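Local coordinates for protein cytochrome oxidase subunit II (Rhodothermus marinus, PDB 1W2L) that forms the cytochrome c domain of a caa3 oxygen reductase subunit, carrying a covalently bound heme c that probably passes electrons on toward the copper A centre of the enzyme, at residues S40-E45 / K67-Y72; A52-L57 / L91-K96. All blocks are in the same frame, centred on the assembly; numbering follows the deposited sequence.

Contact 1: S40-E45 / K67-Y72; sequences STRTFE and KVVQGY. With HEC (heme c), chain B.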
ATOM      1  N   SER A  40      11.421   0.539  -3.051  1.00 17.13           N
ATOM      2  CA  SER A  40      11.550   1.568  -4.074  1.00 18.99           C
ATOM      3  C   SER A  40      11.598   2.956  -3.476  1.00 18.31           C
ATOM      4  O   SER A  40      11.193   3.130  -2.329  1.00 22.41           O
ATOM      5  CB  SER A  40      10.405   1.452  -5.078  1.00 18.86           C
ATOM      6  OG  SER A  40       9.165   1.837  -4.525  1.00 19.33           O
ATOM      7  N   THR A  41      12.073   3.973  -4.156  1.00 21.50           N
ATOM      8  CA  THR A  41      12.024   5.366  -3.702  1.00 21.39           C
ATOM      9  C   THR A  41      10.716   6.015  -4.167  1.00 19.54           C
ATOM     10  O   THR A  41      10.327   5.794  -5.306  1.00 22.19           O
ATOM     11  CB  THR A  41      13.250   6.140  -4.230  1.00 29.20           C
ATOM     12  OG1 THR A  41      14.392   5.593  -3.561  1.00 33.18           O
ATOM     13  CG2 THR A  41      13.209   7.602  -3.875  1.00 28.04           C
ATOM     14  N   ARG A  42      10.042   6.731  -3.287  1.00 17.80           N
ATOM     15  CA  ARG A  42       8.824   7.459  -3.550  1.00 16.02           C
ATOM     16  C   ARG A  42       9.063   8.969  -3.514  1.00 17.75           C
ATOM     17  O   ARG A  42       9.774   9.448  -2.640  1.00 20.67           O
ATOM     18  CB  ARG A  42       7.720   7.097  -2.556  1.00 16.17           C
ATOM     19  CG  ARG A  42       7.581   5.650  -2.204  1.00 14.27           C
ATOM     20  CD  ARG A  42       7.516   4.689  -3.348  1.00 13.62           C
ATOM     21  NE  ARG A  42       6.384   4.865  -4.223  1.00 14.20           N
ATOM     22  CZ  ARG A  42       6.327   5.062  -5.510  1.00 15.46           C
ATOM     23  NH1 ARG A  42       5.130   5.168  -6.085  1.00 16.70           N
ATOM     24  NH2 ARG A  42       7.432   5.161  -6.260  1.00 19.75           N
ATOM     25  N   THR A  43       8.408   9.673  -4.412  1.00 17.31           N
ATOM     26  CA  THR A  43       8.399  11.135  -4.397  1.00 19.55           C
ATOM     27  C   THR A  43       6.993  11.612  -4.072  1.00 16.63           C
ATOM     28  O   THR A  43       6.045  11.126  -4.720  1.00 18.54           O
ATOM     29  CB  THR A  43       8.848  11.720  -5.746  1.00 20.22           C
ATOM     30  OG1 THR A  43      10.172  11.228  -5.951  1.00 26.27           O
ATOM     31  CG2 THR A  43       8.879  13.248  -5.678  1.00 22.14           C
ATOM     32  N   PHE A  44       6.848  12.526  -3.146  1.00 18.25           N
ATOM     33  CA  PHE A  44       5.540  13.016  -2.732  1.00 18.12           C
ATOM     34  C   PHE A  44       5.166  14.323  -3.372  1.00 16.92           C
ATOM     35  O   PHE A  44       5.955  14.987  -4.031  1.00 18.42           O
ATOM     36  CB  PHE A  44       5.538  13.114  -1.194  1.00 20.96           C
ATOM     37  CG  PHE A  44       5.920  11.798  -0.569  1.00 19.20           C
ATOM     38  CD1 PHE A  44       5.131  10.701  -0.759  1.00 19.02           C
ATOM     39  CD2 PHE A  44       7.069  11.681   0.162  1.00 22.75           C
ATOM     40  CE1 PHE A  44       5.493   9.485  -0.240  1.00 18.51           C
ATOM     41  CE2 PHE A  44       7.453  10.466   0.721  1.00 26.16           C
ATOM     42  CZ  PHE A  44       6.641   9.366   0.502  1.00 23.48           C
ATOM     43  N   GLU A  45       3.904  14.739  -3.150  1.00 19.90           N
ATOM     44  CA  GLU A  45       3.377  15.904  -3.834  1.00 22.48           C
ATOM     45  C   GLU A  45       4.218  17.150  -3.480  1.00 25.24           C
ATOM     46  O   GLU A  45       4.206  18.042  -4.305  1.00 30.78           O
ATOM     47  CB  GLU A  45       1.921  16.175  -3.541  1.00 29.10           C
ATOM     48  CG  GLU A  45       0.942  15.141  -3.132  1.00 40.34           C
ATOM     49  CD  GLU A  45      -0.336  15.768  -2.578  1.00 44.41           C
ATOM     50  OE1 GLU A  45      -1.308  15.849  -3.358  1.00 48.25           O
ATOM     51  OE2 GLU A  45      -0.312  16.181  -1.381  1.00 42.64           O
ATOM     52  N   LYS A  67       0.905  11.359   3.608  1.00 27.78           N
ATOM     53  CA  LYS A  67       1.930  11.701   2.619  1.00 24.13           C
ATOM     54  C   LYS A  67       1.398  11.134   1.283  1.00 20.23           C
ATOM     55  O   LYS A  67       1.020   9.934   1.290  1.00 22.20           O
ATOM     56  CB  LYS A  67       3.320  11.147   2.811  1.00 29.99           C
ATOM     57  CG  LYS A  67       4.201  11.822   3.841  1.00 38.73           C
ATOM     58  CD  LYS A  67       5.593  11.212   3.901  1.00 45.99           C
ATOM     59  CE  LYS A  67       6.299  11.429   5.240  1.00 52.72           C
ATOM     60  NZ  LYS A  67       7.778  11.288   5.197  1.00 59.25           N
ATOM     61  N   VAL A  68       1.328  11.890   0.249  1.00 17.24           N
ATOM     62  CA  VAL A  68       0.699  11.468  -1.003  1.00 14.93           C
ATOM     63  C   VAL A  68       1.700  11.407  -2.142  1.00 14.40           C
ATOM     64  O   VAL A  68       2.362  12.410  -2.427  1.00 16.70           O
ATOM     65  CB  VAL A  68      -0.441  12.439  -1.369  1.00 16.36           C
ATOM     66  CG1 VAL A  68      -1.171  12.041  -2.646  1.00 17.56           C
ATOM     67  CG2 VAL A  68      -1.418  12.567  -0.211  1.00 20.03           C
ATOM     68  N   VAL A  69       1.774  10.271  -2.827  1.00 12.11           N
ATOM     69  CA  VAL A  69       2.685  10.111  -3.974  1.00 13.42           C
ATOM     70  C   VAL A  69       2.358  11.137  -5.045  1.00 14.02           C
ATOM     71  O   VAL A  69       1.196  11.353  -5.417  1.00 14.80           O
ATOM     72  CB  VAL A  69       2.598   8.663  -4.499  1.00 14.64           C
ATOM     73  CG1 VAL A  69       3.459   8.462  -5.722  1.00 17.65           C
ATOM     74  CG2 VAL A  69       2.951   7.667  -3.409  1.00 18.01           C
ATOM     75  N   GLN A  70       3.396  11.787  -5.570  1.00 15.41           N
ATOM     76  CA  GLN A  70       3.153  12.806  -6.615  1.00 17.37           C
ATOM     77  C   GLN A  70       2.444  12.185  -7.805  1.00 17.59           C
ATOM     78  O   GLN A  70       2.701  11.080  -8.286  1.00 18.09           O
ATOM     79  CB  GLN A  70       4.494  13.424  -6.939  1.00 21.61           C
ATOM     80  CG  GLN A  70       5.160  12.942  -8.154  1.00 25.05           C
ATOM     81  CD  GLN A  70       6.453  13.625  -8.555  1.00 20.17           C
ATOM     82  OE1 GLN A  70       6.678  14.787  -8.242  1.00 22.88           O
ATOM     83  NE2 GLN A  70       7.257  12.844  -9.228  1.00 23.62           N
ATOM     84  N   GLY A  71       1.542  12.984  -8.358  1.00 16.72           N
ATOM     85  CA  GLY A  71       0.840  12.662  -9.576  1.00 16.14           C
ATOM     86  C   GLY A  71      -0.277  11.664  -9.404  1.00 15.25           C
ATOM     87  O   GLY A  71      -0.766  11.135 -10.411  1.00 16.50           O
ATOM     88  N   TYR A  72      -0.730  11.474  -8.191  1.00 14.16           N
ATOM     89  CA  TYR A  72      -1.913  10.672  -7.866  1.00 12.96           C
ATOM     90  C   TYR A  72      -2.924  11.487  -7.112  1.00 13.49           C
ATOM     91  O   TYR A  72      -2.584  12.371  -6.319  1.00 16.60           O
ATOM     92  CB  TYR A  72      -1.505   9.438  -7.043  1.00 12.28           C
ATOM     93  CG  TYR A  72      -0.823   8.385  -7.860  1.00 12.66           C
ATOM     94  CD1 TYR A  72      -1.597   7.490  -8.573  1.00 12.86           C
ATOM     95  CD2 TYR A  72       0.560   8.295  -7.947  1.00 14.88           C
ATOM     96  CE1 TYR A  72      -0.989   6.529  -9.319  1.00 14.33           C
ATOM     97  CE2 TYR A  72       1.167   7.323  -8.725  1.00 15.43           C
ATOM     98  CZ  TYR A  72       0.362   6.423  -9.422  1.00 15.73           C
ATOM     99  OH  TYR A  72       0.853   5.427 -10.218  1.00 18.42           O
TER
HETATM  100 FE   HEC B1100      -3.907   2.687  -1.620  1.00  7.18          FE
HETATM  101  CHA HEC B1100      -1.249   4.773  -2.115  1.00  8.36           C
HETATM  102  CHB HEC B1100      -1.929   0.618   0.230  1.00  7.75           C
HETATM  103  CHC HEC B1100      -6.580   0.675  -1.061  1.00  7.91           C
HETATM  104  CHD HEC B1100      -5.773   4.569  -3.781  1.00  7.88           C
HETATM  105  NA  HEC B1100      -1.969   2.715  -1.040  1.00  7.68           N
HETATM  106  C1A HEC B1100      -1.035   3.691  -1.329  1.00  7.71           C
HETATM  107  C2A HEC B1100       0.238   3.220  -0.846  1.00  8.00           C
HETATM  108  C3A HEC B1100       0.039   2.092  -0.150  1.00  8.17           C
HETATM  109  C4A HEC B1100      -1.367   1.740  -0.266  1.00  7.15           C
HETATM  110  CMA HEC B1100       1.073   1.190   0.525  1.00  9.86           C
HETATM  111  CAA HEC B1100       1.566   3.906  -1.191  1.00  9.74           C
HETATM  112  CBA HEC B1100       1.935   3.402  -2.585  1.00 10.88           C
HETATM  113  CGA HEC B1100       3.251   3.961  -3.225  1.00 11.50           C
HETATM  114  O1A HEC B1100       3.346   3.703  -4.401  1.00 13.30           O
HETATM  115  O2A HEC B1100       4.017   4.654  -2.504  1.00 11.68           O
HETATM  116  NB  HEC B1100      -4.192   0.962  -0.613  1.00  7.73           N
HETATM  117  C1B HEC B1100      -3.258   0.284   0.025  1.00  7.88           C
HETATM  118  C2B HEC B1100      -3.823  -0.955   0.609  1.00  7.87           C
HETATM  119  C3B HEC B1100      -5.158  -0.890   0.297  1.00  7.79           C
HETATM  120  C4B HEC B1100      -5.394   0.273  -0.494  1.00  7.70           C
HETATM  121  CMB HEC B1100      -3.066  -2.000   1.319  1.00  9.64           C
HETATM  122  CAB HEC B1100      -6.251  -1.863   0.669  1.00  9.71           C
HETATM  123  CBB HEC B1100      -6.292  -2.050   2.205  1.00 10.75           C
HETATM  124  NC  HEC B1100      -5.800   2.643  -2.233  1.00  8.06           N
HETATM  125  C1C HEC B1100      -6.753   1.688  -1.884  1.00  7.27           C
HETATM  126  C2C HEC B1100      -8.000   2.024  -2.616  1.00  7.98           C
HETATM  127  C3C HEC B1100      -7.765   3.102  -3.356  1.00  8.40           C
HETATM  128  C4C HEC B1100      -6.412   3.520  -3.125  1.00  7.91           C
HETATM  129  CMC HEC B1100      -9.264   1.173  -2.490  1.00  8.80           C
HETATM  130  CAC HEC B1100      -8.659   3.737  -4.430  1.00 10.13           C
HETATM  131  CBC HEC B1100     -10.014   4.249  -4.004  1.00 11.60           C
HETATM  132  ND  HEC B1100      -3.576   4.366  -2.689  1.00  8.78           N
HETATM  133  C1D HEC B1100      -4.459   4.955  -3.544  1.00  8.11           C
HETATM  134  C2D HEC B1100      -3.840   6.076  -4.214  1.00  7.97           C
HETATM  135  C3D HEC B1100      -2.605   6.120  -3.715  1.00  7.79           C
HETATM  136  C4D HEC B1100      -2.412   5.083  -2.771  1.00  7.82           C
HETATM  137  CMD HEC B1100      -4.497   6.914  -5.226  1.00  9.75           C
HETATM  138  CAD HEC B1100      -1.484   7.159  -4.109  1.00 10.08           C
HETATM  139  CBD HEC B1100      -1.647   8.479  -3.361  1.00 10.62           C
HETATM  140  CGD HEC B1100      -1.161   8.362  -1.956  1.00 10.76           C
HETATM  141  O1D HEC B1100      -1.972   8.419  -0.987  1.00 12.80           O
HETATM  142  O2D HEC B1100       0.076   8.160  -1.764  1.00 11.71           O
HETATM  143  O   HOH W   1       6.473  16.862  -6.461  1.00 31.71           O
HETATM  144  O   HOH W   2       2.179  14.690   0.508  1.00 35.40           O
HETATM  145  O   HOH W   3      -3.358  14.988  -5.666  1.00 53.39           O

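Contact 2: A52-L57 / L91-K96; sequences ADENYL and LIEFIK. With HEC (heme c), chain B; ACT (acetate ion), chain D.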
ATOM      1  N   ALA A  52      10.278   3.247   0.395  1.00 14.37           N
ATOM      2  CA  ALA A  52       9.133   2.458   0.795  1.00 11.52           C
ATOM      3  C   ALA A  52       9.552   1.257   1.632  1.00 11.07           C
ATOM      4  O   ALA A  52       9.631   0.124   1.172  1.00 13.81           O
ATOM      5  CB  ALA A  52       8.293   2.042  -0.420  1.00 13.09           C
ATOM      6  N   ASP A  53       9.799   1.542   2.896  1.00 10.66           N
ATOM      7  CA  ASP A  53      10.110   0.540   3.920  1.00 10.55           C
ATOM      8  C   ASP A  53       8.818   0.162   4.667  1.00  9.88           C
ATOM      9  O   ASP A  53       7.728   0.594   4.333  1.00 10.42           O
ATOM     10  CB  ASP A  53      11.212   1.049   4.827  1.00 10.55           C
ATOM     11  CG  ASP A  53      10.886   2.317   5.569  1.00 11.40           C
ATOM     12  OD1 ASP A  53       9.724   2.735   5.630  1.00 11.74           O
ATOM     13  OD2 ASP A  53      11.839   2.918   6.143  1.00 16.28           O
ATOM     14  N   GLU A  54       8.978  -0.730   5.640  1.00 10.77           N
ATOM     15  CA  GLU A  54       7.815  -1.230   6.358  1.00 11.44           C
ATOM     16  C   GLU A  54       7.017  -0.115   6.996  1.00 10.47           C
ATOM     17  O   GLU A  54       5.776  -0.085   6.940  1.00 11.78           O
ATOM     18  CB  GLU A  54       8.244  -2.216   7.430  1.00 16.32           C
ATOM     19  CG  GLU A  54       7.280  -3.223   7.918  1.00 27.70           C
ATOM     20  CD  GLU A  54       7.673  -4.695   7.860  1.00 26.96           C
ATOM     21  OE1 GLU A  54       8.543  -5.159   7.063  1.00 29.19           O
ATOM     22  OE2 GLU A  54       7.100  -5.515   8.578  1.00 36.62           O
ATOM     23  N   ASN A  55       7.733   0.838   7.644  1.00  9.73           N
ATOM     24  CA  ASN A  55       7.052   1.963   8.259  1.00 10.39           C
ATOM     25  C   ASN A  55       6.289   2.805   7.259  1.00  9.46           C
ATOM     26  O   ASN A  55       5.179   3.301   7.545  1.00 10.96           O
ATOM     27  CB  ASN A  55       8.017   2.840   9.041  1.00 11.28           C
ATOM     28  CG  ASN A  55       8.346   2.240  10.392  1.00 13.95           C
ATOM     29  OD1 ASN A  55       7.607   1.430  10.881  1.00 26.72           O
ATOM     30  ND2 ASN A  55       9.440   2.614  10.945  1.00 18.80           N
ATOM     31  N   TYR A  56       6.851   3.022   6.077  1.00  9.82           N
ATOM     32  CA  TYR A  56       6.120   3.774   5.070  1.00  9.73           C
ATOM     33  C   TYR A  56       4.857   3.061   4.632  1.00  9.53           C
ATOM     34  O   TYR A  56       3.818   3.692   4.433  1.00 10.42           O
ATOM     35  CB  TYR A  56       7.035   4.062   3.858  1.00 10.49           C
ATOM     36  CG  TYR A  56       6.239   4.582   2.683  1.00  9.94           C
ATOM     37  CD1 TYR A  56       5.788   5.893   2.704  1.00 11.64           C
ATOM     38  CD2 TYR A  56       5.883   3.805   1.622  1.00  9.97           C
ATOM     39  CE1 TYR A  56       5.036   6.404   1.667  1.00 12.02           C
ATOM     40  CE2 TYR A  56       5.130   4.308   0.575  1.00  9.83           C
ATOM     41  CZ  TYR A  56       4.702   5.614   0.598  1.00 10.29           C
ATOM     42  OH  TYR A  56       3.952   6.142  -0.410  1.00 11.15           O
ATOM     43  N   LEU A  57       4.929   1.760   4.440  1.00  9.87           N
ATOM     44  CA  LEU A  57       3.746   1.007   4.050  1.00 10.50           C
ATOM     45  C   LEU A  57       2.690   1.089   5.146  1.00 10.45           C
ATOM     46  O   LEU A  57       1.511   1.280   4.880  1.00 11.77           O
ATOM     47  CB  LEU A  57       4.114  -0.428   3.704  1.00 11.23           C
ATOM     48  CG  LEU A  57       5.061  -0.608   2.522  1.00 12.27           C
ATOM     49  CD1 LEU A  57       5.380  -2.092   2.315  1.00 14.91           C
ATOM     50  CD2 LEU A  57       4.475  -0.004   1.267  1.00 13.75           C
ATOM     51  N   LEU A  91      -1.060  -7.562   5.051  1.00 11.92           N
ATOM     52  CA  LEU A  91      -1.042  -6.776   3.823  1.00 11.54           C
ATOM     53  C   LEU A  91       0.379  -6.427   3.441  1.00 11.58           C
ATOM     54  O   LEU A  91       0.754  -6.448   2.286  1.00 12.62           O
ATOM     55  CB  LEU A  91      -1.889  -5.504   3.961  1.00 10.20           C
ATOM     56  CG  LEU A  91      -3.400  -5.741   3.872  1.00 11.47           C
ATOM     57  CD1 LEU A  91      -4.149  -4.590   4.492  1.00 14.16           C
ATOM     58  CD2 LEU A  91      -3.886  -5.973   2.461  1.00 13.86           C
ATOM     59  N   ILE A  92       1.190  -6.028   4.420  1.00 11.67           N
ATOM     60  CA  ILE A  92       2.585  -5.674   4.115  1.00 13.20           C
ATOM     61  C   ILE A  92       3.376  -6.878   3.631  1.00 13.67           C
ATOM     62  O   ILE A  92       4.171  -6.731   2.699  1.00 14.31           O
ATOM     63  CB  ILE A  92       3.179  -4.915   5.307  1.00 15.07           C
ATOM     64  CG1 ILE A  92       2.479  -3.556   5.377  1.00 17.17           C
ATOM     65  CG2 ILE A  92       4.687  -4.775   5.152  1.00 22.36           C
ATOM     66  CD1 ILE A  92       2.870  -2.681   6.543  1.00 20.87           C
ATOM     67  N   GLU A  93       3.167  -8.044   4.251  1.00 14.09           N
ATOM     68  CA  GLU A  93       3.862  -9.237   3.769  1.00 15.85           C
ATOM     69  C   GLU A  93       3.506  -9.527   2.307  1.00 15.04           C
ATOM     70  O   GLU A  93       4.359  -9.846   1.473  1.00 18.52           O
ATOM     71  CB  GLU A  93       3.583 -10.411   4.683  1.00 18.12           C
ATOM     72  CG  GLU A  93       4.404 -10.325   5.953  1.00 26.62           C
ATOM     73  CD  GLU A  93       5.864  -9.926   5.858  1.00 35.15           C
ATOM     74  OE1 GLU A  93       6.218  -8.834   6.358  1.00 45.75           O
ATOM     75  OE2 GLU A  93       6.639 -10.678   5.245  1.00 46.12           O
ATOM     76  N   PHE A  94       2.221  -9.387   1.994  1.00 14.76           N
ATOM     77  CA  PHE A  94       1.785  -9.587   0.610  1.00 14.82           C
ATOM     78  C   PHE A  94       2.424  -8.556  -0.314  1.00 13.90           C
ATOM     79  O   PHE A  94       2.953  -8.891  -1.380  1.00 16.06           O
ATOM     80  CB  PHE A  94       0.269  -9.487   0.539  1.00 14.50           C
ATOM     81  CG  PHE A  94      -0.297  -9.518  -0.862  1.00 16.32           C
ATOM     82  CD1 PHE A  94      -0.407 -10.742  -1.530  1.00 20.35           C
ATOM     83  CD2 PHE A  94      -0.687  -8.398  -1.539  1.00 16.47           C
ATOM     84  CE1 PHE A  94      -0.919 -10.800  -2.824  1.00 20.82           C
ATOM     85  CE2 PHE A  94      -1.206  -8.445  -2.820  1.00 17.64           C
ATOM     86  CZ  PHE A  94      -1.327  -9.650  -3.485  1.00 19.21           C
ATOM     87  N   ILE A  95       2.432  -7.286   0.089  1.00 13.41           N
ATOM     88  CA  ILE A  95       3.071  -6.248  -0.758  1.00 13.35           C
ATOM     89  C   ILE A  95       4.545  -6.534  -0.960  1.00 14.92           C
ATOM     90  O   ILE A  95       5.008  -6.379  -2.100  1.00 17.13           O
ATOM     91  CB  ILE A  95       2.871  -4.822  -0.197  1.00 12.24           C
ATOM     92  CG1 ILE A  95       1.409  -4.448  -0.229  1.00 13.91           C
ATOM     93  CG2 ILE A  95       3.758  -3.807  -0.895  1.00 14.73           C
ATOM     94  CD1 ILE A  95       1.133  -3.174   0.536  1.00 14.82           C
ATOM     95  N   LYS A  96       5.262  -6.905   0.087  1.00 16.27           N
ATOM     96  CA  LYS A  96       6.715  -7.055  -0.033  1.00 18.22           C
ATOM     97  C   LYS A  96       7.100  -8.078  -1.059  1.00 22.25           C
ATOM     98  O   LYS A  96       8.192  -7.982  -1.624  1.00 25.02           O
ATOM     99  CB  LYS A  96       7.345  -7.484   1.297  1.00 19.18           C
ATOM    100  CG  LYS A  96       7.426  -6.403   2.334  1.00 20.68           C
ATOM    101  CD  LYS A  96       8.110  -6.739   3.631  1.00 28.29           C
ATOM    102  CE  LYS A  96       8.767  -8.076   3.771  1.00 35.66           C
ATOM    103  NZ  LYS A  96       9.175  -8.111   5.247  1.00 45.05           N
TER
HETATM  104 FE   HEC B1100      -3.907   2.687  -1.620  1.00  7.18          FE
HETATM  105  CHA HEC B1100      -1.249   4.773  -2.115  1.00  8.36           C
HETATM  106  CHB HEC B1100      -1.929   0.618   0.230  1.00  7.75           C
HETATM  107  CHC HEC B1100      -6.580   0.675  -1.061  1.00  7.91           C
HETATM  108  CHD HEC B1100      -5.773   4.569  -3.781  1.00  7.88           C
HETATM  109  NA  HEC B1100      -1.969   2.715  -1.040  1.00  7.68           N
HETATM  110  C1A HEC B1100      -1.035   3.691  -1.329  1.00  7.71           C
HETATM  111  C2A HEC B1100       0.238   3.220  -0.846  1.00  8.00           C
HETATM  112  C3A HEC B1100       0.039   2.092  -0.150  1.00  8.17           C
HETATM  113  C4A HEC B1100      -1.367   1.740  -0.266  1.00  7.15           C
HETATM  114  CMA HEC B1100       1.073   1.190   0.525  1.00  9.86           C
HETATM  115  CAA HEC B1100       1.566   3.906  -1.191  1.00  9.74           C
HETATM  116  CBA HEC B1100       1.935   3.402  -2.585  1.00 10.88           C
HETATM  117  CGA HEC B1100       3.251   3.961  -3.225  1.00 11.50           C
HETATM  118  O1A HEC B1100       3.346   3.703  -4.401  1.00 13.30           O
HETATM  119  O2A HEC B1100       4.017   4.654  -2.504  1.00 11.68           O
HETATM  120  NB  HEC B1100      -4.192   0.962  -0.613  1.00  7.73           N
HETATM  121  C1B HEC B1100      -3.258   0.284   0.025  1.00  7.88           C
HETATM  122  C2B HEC B1100      -3.823  -0.955   0.609  1.00  7.87           C
HETATM  123  C3B HEC B1100      -5.158  -0.890   0.297  1.00  7.79           C
HETATM  124  C4B HEC B1100      -5.394   0.273  -0.494  1.00  7.70           C
HETATM  125  CMB HEC B1100      -3.066  -2.000   1.319  1.00  9.64           C
HETATM  126  CAB HEC B1100      -6.251  -1.863   0.669  1.00  9.71           C
HETATM  127  CBB HEC B1100      -6.292  -2.050   2.205  1.00 10.75           C
HETATM  128  NC  HEC B1100      -5.800   2.643  -2.233  1.00  8.06           N
HETATM  129  C1C HEC B1100      -6.753   1.688  -1.884  1.00  7.27           C
HETATM  130  C2C HEC B1100      -8.000   2.024  -2.616  1.00  7.98           C
HETATM  131  C3C HEC B1100      -7.765   3.102  -3.356  1.00  8.40           C
HETATM  132  C4C HEC B1100      -6.412   3.520  -3.125  1.00  7.91           C
HETATM  133  CMC HEC B1100      -9.264   1.173  -2.490  1.00  8.80           C
HETATM  134  CAC HEC B1100      -8.659   3.737  -4.430  1.00 10.13           C
HETATM  135  CBC HEC B1100     -10.014   4.249  -4.004  1.00 11.60           C
HETATM  136  ND  HEC B1100      -3.576   4.366  -2.689  1.00  8.78           N
HETATM  137  C1D HEC B1100      -4.459   4.955  -3.544  1.00  8.11           C
HETATM  138  C2D HEC B1100      -3.840   6.076  -4.214  1.00  7.97           C
HETATM  139  C3D HEC B1100      -2.605   6.120  -3.715  1.00  7.79           C
HETATM  140  C4D HEC B1100      -2.412   5.083  -2.771  1.00  7.82           C
HETATM  141  CMD HEC B1100      -4.497   6.914  -5.226  1.00  9.75           C
HETATM  142  CAD HEC B1100      -1.484   7.159  -4.109  1.00 10.08           C
HETATM  143  CBD HEC B1100      -1.647   8.479  -3.361  1.00 10.62           C
HETATM  144  CGD HEC B1100      -1.161   8.362  -1.956  1.00 10.76           C
HETATM  145  O1D HEC B1100      -1.972   8.419  -0.987  1.00 12.80           O
HETATM  146  O2D HEC B1100       0.076   8.160  -1.764  1.00 11.71           O
HETATM  147  C   ACT D1102      12.311  -1.907   6.442  1.00 14.75           C
HETATM  148  O   ACT D1102      11.360  -2.295   5.712  1.00 15.01           O
HETATM  149  OXT ACT D1102      12.395  -1.044   7.301  1.00 16.45           O
HETATM  150  CH3 ACT D1102      13.631  -2.706   6.210  1.00 18.88           C
HETATM  151  O   HOH W   4       8.162  -7.823   7.601  1.00 51.76           O

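Contact 1: S40-E45 / K67-Y72
Lys67 lays the aliphatic middle of its side chain over one face of the Phe44 ring. CD makes the touch, a CH-pi contact 4.0 Å from the centroid of the Phe44 ring and displaced toward its CE2 rim; CG stands anti to the lysine carbonyl carbon, and the extended chi2 then carries CD over the ring. The ring turns its edge to Val68 O and Val69 N, and Arg42 O lies over its opposite face. Thr43 and Gln70 run side by side and point the same way, with the threonine CG2 against the glutamine amide. Glu45 passes across Val68, CG 3.5 Å from the valine CB. Residues 42-45 and 67-70 run at 87° to each other, and their backbones form a single bridge, Phe44 with Val69. Gln70 N gives Thr43 O a nearly straight bond (2.9 Å, 177°), while Glu45 N reaches Val68 O at 2.9 Å on a more bent path.

In this class I cytochrome c fold, 67-72 belongs to the loop leading to the axial ligand Met76, and the two segments together hold the heme propionates. Arg42, bent at chi2 and chi3, donates its NE hydrogen to heme O2A at 2.9 Å (166°) and sets NH1 2.9 Å from O1A of the same carboxylate; NH2 is tied back to Thr41 O. An alanine here would probably leave that propionate without its charged mate. Val69 N donates to O2D of the other propionate at 2.9 Å, and Val69 CG2 touches one oxygen of each, 3.3 Å from both O2A and O2D.

Contact 2: A52-L57 / L91-K96
Leu57 and Ile92 form the apolar centre of this contact between helix 54-62 and the C-terminal helix 85-96. The isoleucine CD1 rests against Leu57 CB at 3.8 Å, and its CG2 meets Leu57 CD1. Ile95 and Leu57 pass alongside with their side chains running opposite ways, Ile95 CG2 to Leu57 CD1 at 4.0 Å. The other methyl of the leucine, CD2, lies 3.7 Å from heme CMA, and Leu57 thus touches both the C-terminal helix and a methyl at the porphyrin rim.

Charged groups gather to one side. Lys96 NZ makes a salt bridge to Glu54 OE1 (3.5 Å) across the contact and another to Glu93 OE1 (3.2 Å) one helical turn back, where Glu93 OE1 offers its syn lone pair.

Hydrogen bonds secure the start of helix 54-62. Asp53 is the N-cap, its OD1 accepting from Tyr56 N at 2.9 Å. Glu54 N donates to an acetate ion, probably from the crystallisation liquor. Tyr56 OH donates to heme O2A at 2.6 Å, the propionate oxygen lying in the plane of the ring.

With Glu54 OE2 4.1 Å from Glu93 OE1, the lysine charge, which reaches both carboxylates from one side, would probably offset their repulsion and link the helices electrostatically beside the apolar seam.

In the fold
Both contacts border the heme and meet at the same propionate. Contact 2 lies nearer the middle of the chain and packs helix against helix, with buried aliphatic groups beside the porphyrin and ions at its outer margin. Contact 1, about 15 Å away between centres, joins loop to strand farther out; backbone bonds and propionate recognition predominate there, with exposed side chains along its border. Tyr56 brings them together: its CE1 packs on Phe44 CZ at 3.6 Å and its hydroxyl meets Val69 CG2, while it shares one propionate with Arg42. Ser40 O and Ala52 N, 2.9 Å apart in a probable hydrogen bond, also join 40-45 to 52-57.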